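Local coordinates for foldase protein PrsA (Bacillus subtilis, PDB 4WO7) that assists the post-translocational folding of secreted proteins outside the cell and has peptidyl-prolyl cis-trans isomerase activity that is not essential for its function in vivo, at residues 142-146 and 147-151; 62-65 and 66-69. All coordinates share one frame; numbering follows the deposited sequence.

Contact 1: 142-146 and 147-151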
# COMPACT_ATOMS: atom_id res chain seq x y z
N LYS A 142 -22.38 39.33 5.21
CA LYS A 142 -21.84 40.39 6.07
C LYS A 142 -20.47 40.84 5.56
O LYS A 142 -20.02 41.95 5.85
CB LYS A 142 -21.73 39.92 7.53
CG LYS A 142 -23.06 39.83 8.28
CD LYS A 142 -22.87 39.51 9.77
CE LYS A 142 -22.40 40.72 10.56
NZ LYS A 142 -22.46 40.51 12.04
N GLY A 143 -19.80 39.96 4.80
CA GLY A 143 -18.56 40.31 4.13
C GLY A 143 -17.38 39.39 4.42
O GLY A 143 -16.30 39.59 3.87
N GLU A 144 -17.58 38.40 5.28
CA GLU A 144 -16.51 37.45 5.58
C GLU A 144 -16.13 36.69 4.30
O GLU A 144 -16.99 36.45 3.44
CB GLU A 144 -16.95 36.48 6.68
CG GLU A 144 -17.05 37.13 8.06
CD GLU A 144 -16.86 36.13 9.19
OE1 GLU A 144 -15.88 35.35 9.14
OE2 GLU A 144 -17.68 36.14 10.12
N LYS A 145 -14.86 36.33 4.16
CA LYS A 145 -14.37 35.69 2.94
C LYS A 145 -14.67 34.18 2.95
O LYS A 145 -14.66 33.54 4.00
CB LYS A 145 -12.87 35.93 2.74
CG LYS A 145 -12.45 37.41 2.70
CD LYS A 145 -11.27 37.64 1.75
CE LYS A 145 -10.60 38.99 1.93
NZ LYS A 145 -9.61 38.96 3.04
N PHE A 146 -14.93 33.63 1.76
CA PHE A 146 -15.31 32.22 1.59
C PHE A 146 -14.23 31.27 2.09
O PHE A 146 -14.52 30.28 2.75
CB PHE A 146 -15.60 31.95 0.11
CG PHE A 146 -16.34 30.66 -0.15
CD1 PHE A 146 -15.66 29.47 -0.32
CD2 PHE A 146 -17.71 30.65 -0.25
CE1 PHE A 146 -16.34 28.30 -0.58
CE2 PHE A 146 -18.40 29.48 -0.51
CZ PHE A 146 -17.72 28.31 -0.67
N GLU A 147 -12.98 31.57 1.76
CA GLU A 147 -11.85 30.71 2.11
C GLU A 147 -11.70 30.64 3.63
O GLU A 147 -11.44 29.57 4.19
CB GLU A 147 -10.54 31.22 1.49
CG GLU A 147 -10.60 31.63 0.03
CD GLU A 147 -11.20 33.02 -0.16
OE1 GLU A 147 -12.39 33.10 -0.55
OE2 GLU A 147 -10.50 34.02 0.10
N ASP A 148 -11.87 31.78 4.28
CA ASP A 148 -11.75 31.87 5.73
C ASP A 148 -12.84 31.04 6.40
O ASP A 148 -12.57 30.31 7.36
CB ASP A 148 -11.84 33.33 6.18
CG ASP A 148 -10.74 34.19 5.59
OD1 ASP A 148 -9.86 33.65 4.90
OD2 ASP A 148 -10.76 35.42 5.82
N LEU A 149 -14.06 31.15 5.89
CA LEU A 149 -15.19 30.45 6.47
C LEU A 149 -15.12 28.95 6.26
O LEU A 149 -15.56 28.17 7.11
CB LEU A 149 -16.49 30.97 5.86
CG LEU A 149 -16.90 32.36 6.31
CD1 LEU A 149 -17.95 32.94 5.38
CD2 LEU A 149 -17.44 32.28 7.73
N ALA A 150 -14.57 28.54 5.12
CA ALA A 150 -14.38 27.13 4.85
C ALA A 150 -13.41 26.53 5.86
O ALA A 150 -13.61 25.42 6.34
CB ALA A 150 -13.88 26.92 3.44
N LYS A 151 -12.34 27.27 6.18
CA LYS A 151 -11.39 26.80 7.18
C LYS A 151 -12.06 26.68 8.54
O LYS A 151 -11.72 25.79 9.32
CB LYS A 151 -10.17 27.71 7.29
CG LYS A 151 -9.21 27.65 6.12
CD LYS A 151 -8.15 28.74 6.21
CE LYS A 151 -7.19 28.68 5.04
NZ LYS A 151 -7.80 29.12 3.76
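The Phe146 ring meets Glu147 obliquely, with Glu147 N 4.0 Å from Phe146 ring atom CG. The Glu147 carboxylate folds back along the chain. A bend at chi2 (79°) brings Glu147 OE1 to 3.5 Å from Phe146 CB, while OE2 approaches Lys145 CB at 4.0 Å. The Asp148 carboxylate lies alongside the Lys145 side chain, OD2 being 3.8 Å from Lys145 CB. The charged ends stay apart, with Lys145 NZ 4.6 Å from Asp148 OD2. The Glu144 side chain crosses Leu149 at about a right angle, and Glu144 OE1 lies 3.7 Å from Leu149 CD2. Glu144 OE2 forms a salt bridge with Lys139 NZ.

This is the start of a helix, with Lys145 as N-cap. Lys145 O accepts a hydrogen bond from Leu149 N at 3.1 Å, and Phe146 O accepts one from Ala150 N at 2.9 Å. Glu147 and Asp148 put negative charge in the first turn, which probably suits the helix N terminus. With an alanine in place of Glu147, Phe146 CB and the Lys145 chain would probably lose their carboxylate cover, and the first turn some of its negative charge.

Just upstream, Gly143 ends helix 130-142 in a Schellman motif. Phe146 is buried against Ser123 and Ile125 of strand 119-127, Ile202 and Lys204 of strand 200-207, and Leu140 of helix 130-142. Leu149 joins it on Leu140 and Ile125, so helix 146-153 is seated on both the sheet and the preceding helix.

Contact 2: 62-65 and 66-69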
# COMPACT_ATOMS: atom_id res chain seq x y z
N LYS A 62 4.06 23.65 8.86
CA LYS A 62 2.76 24.15 9.27
C LYS A 62 1.64 23.47 8.48
O LYS A 62 0.63 23.06 9.05
CB LYS A 62 2.68 25.66 9.05
CG LYS A 62 3.53 26.49 10.00
CD LYS A 62 3.74 27.90 9.43
CE LYS A 62 4.78 28.68 10.22
NZ LYS A 62 5.29 29.89 9.51
N GLU A 63 1.85 23.37 7.17
CA GLU A 63 0.89 22.74 6.28
C GLU A 63 0.68 21.28 6.68
O GLU A 63 -0.38 20.71 6.45
CB GLU A 63 1.37 22.85 4.83
CG GLU A 63 1.34 24.27 4.28
CD GLU A 63 1.92 24.39 2.89
OE1 GLU A 63 2.05 23.35 2.20
OE2 GLU A 63 2.25 25.52 2.48
N TYR A 64 1.71 20.69 7.27
CA TYR A 64 1.65 19.30 7.69
C TYR A 64 0.89 19.06 8.99
O TYR A 64 0.19 18.06 9.12
CB TYR A 64 3.06 18.73 7.82
CG TYR A 64 3.52 18.02 6.57
CD1 TYR A 64 3.59 18.68 5.36
CD2 TYR A 64 3.87 16.68 6.61
CE1 TYR A 64 4.00 18.02 4.21
CE2 TYR A 64 4.27 16.01 5.47
CZ TYR A 64 4.34 16.69 4.28
OH TYR A 64 4.75 16.03 3.14
N LYS A 65 1.00 19.98 9.94
CA LYS A 65 0.23 19.85 11.18
C LYS A 65 -1.27 19.97 10.92
O LYS A 65 -2.07 19.25 11.51
CB LYS A 65 0.66 20.87 12.23
CG LYS A 65 0.02 20.60 13.59
CD LYS A 65 0.10 21.78 14.55
CE LYS A 65 1.52 22.24 14.78
NZ LYS A 65 1.56 23.33 15.79
N THR A 66 -1.66 20.89 10.05
CA THR A 66 -3.07 21.06 9.74
C THR A 66 -3.62 19.82 9.04
O THR A 66 -4.65 19.28 9.43
CB THR A 66 -3.33 22.28 8.84
OG1 THR A 66 -2.59 22.15 7.62
CG2 THR A 66 -2.94 23.57 9.54
N GLN A 67 -2.94 19.40 7.98
CA GLN A 67 -3.35 18.22 7.22
C GLN A 67 -3.36 17.00 8.13
O GLN A 67 -4.24 16.15 8.04
CB GLN A 67 -2.41 17.99 6.04
CG GLN A 67 -2.55 19.01 4.93
CD GLN A 67 -1.45 18.87 3.89
OE1 GLN A 67 -0.31 18.54 4.21
NE2 GLN A 67 -1.78 19.12 2.63
N LEU A 68 -2.35 16.94 9.00
CA LEU A 68 -2.20 15.84 9.96
C LEU A 68 -2.28 16.38 11.39
O LEU A 68 -1.26 16.65 12.01
CB LEU A 68 -0.88 15.09 9.72
CG LEU A 68 -0.61 13.76 10.45
CD1 LEU A 68 -0.19 13.94 11.91
CD2 LEU A 68 -1.84 12.86 10.38
N GLY A 69 -3.50 16.64 11.85
CA GLY A 69 -3.76 17.11 13.20
C GLY A 69 -3.80 16.00 14.25
O GLY A 69 -4.16 14.87 13.92
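Thr66 and Gln67 both bond to the carbonyl oxygen of Glu63. Thr66 OG1 donates to Glu63 O at 2.9 Å, and Gln67 N donates to the same oxygen at 3.3 Å. Both come from above one face of the carbonyl plane, the hydroxyl further out of it (51°). Thr66 OG1 sits between the backbone N and the carbonyl carbon (chi1 58°), which turns it back toward the preceding turn and leaves CG2 3.6 Å from Lys62 O. Gln67 runs past the Glu63 carbonyl, its CG 3.1 Å from Glu63 O. Its OE1 then comes 4.1 Å from Tyr64 CD1, with the amide and ring planes 60° apart.

This is the C-terminal turn of helix 54-67. Leu68 N still bonds to Tyr64 O at 2.8 Å, but Leu68 is the first residue to leave helical backbone angles. Gly69 N lies near Lys65 O at a poor angle, so the helical bonding does not continue there. Two residues earlier than the Leu68 bond, Thr66 N makes a weak bond to Lys62 O.

Further out, Tyr64 OH makes a weak hydrogen bond to Glu91 of helix 81-101. Lys62 NZ bonds to Asn59 OD1 within the helix. Beyond its end, Gly69 O accepts from Gln71 NE2 at the start of helix 71-78.

Overall arrangement
From the N terminus the chain runs through helix 21-49 to helix 54-67, where contact 2 marks the helix end. It links that helix to helix 71-78, among the helices that precede the isomerase sheet. Helices 81-101 and 106-113 follow, and strand 119-127 then enters the sheet of the PPIC-type isomerase domain. Contact 1 comes next and joins helix 130-142 to helix 146-153 within that domain. The two contacts are in series and do not nest or cross. Each is local and closes only a short turn. The centres of contact 1 and contact 2 are about 20 Å apart. The nearest atoms of contact 1 and contact 2 are about 8 Å apart, without touching.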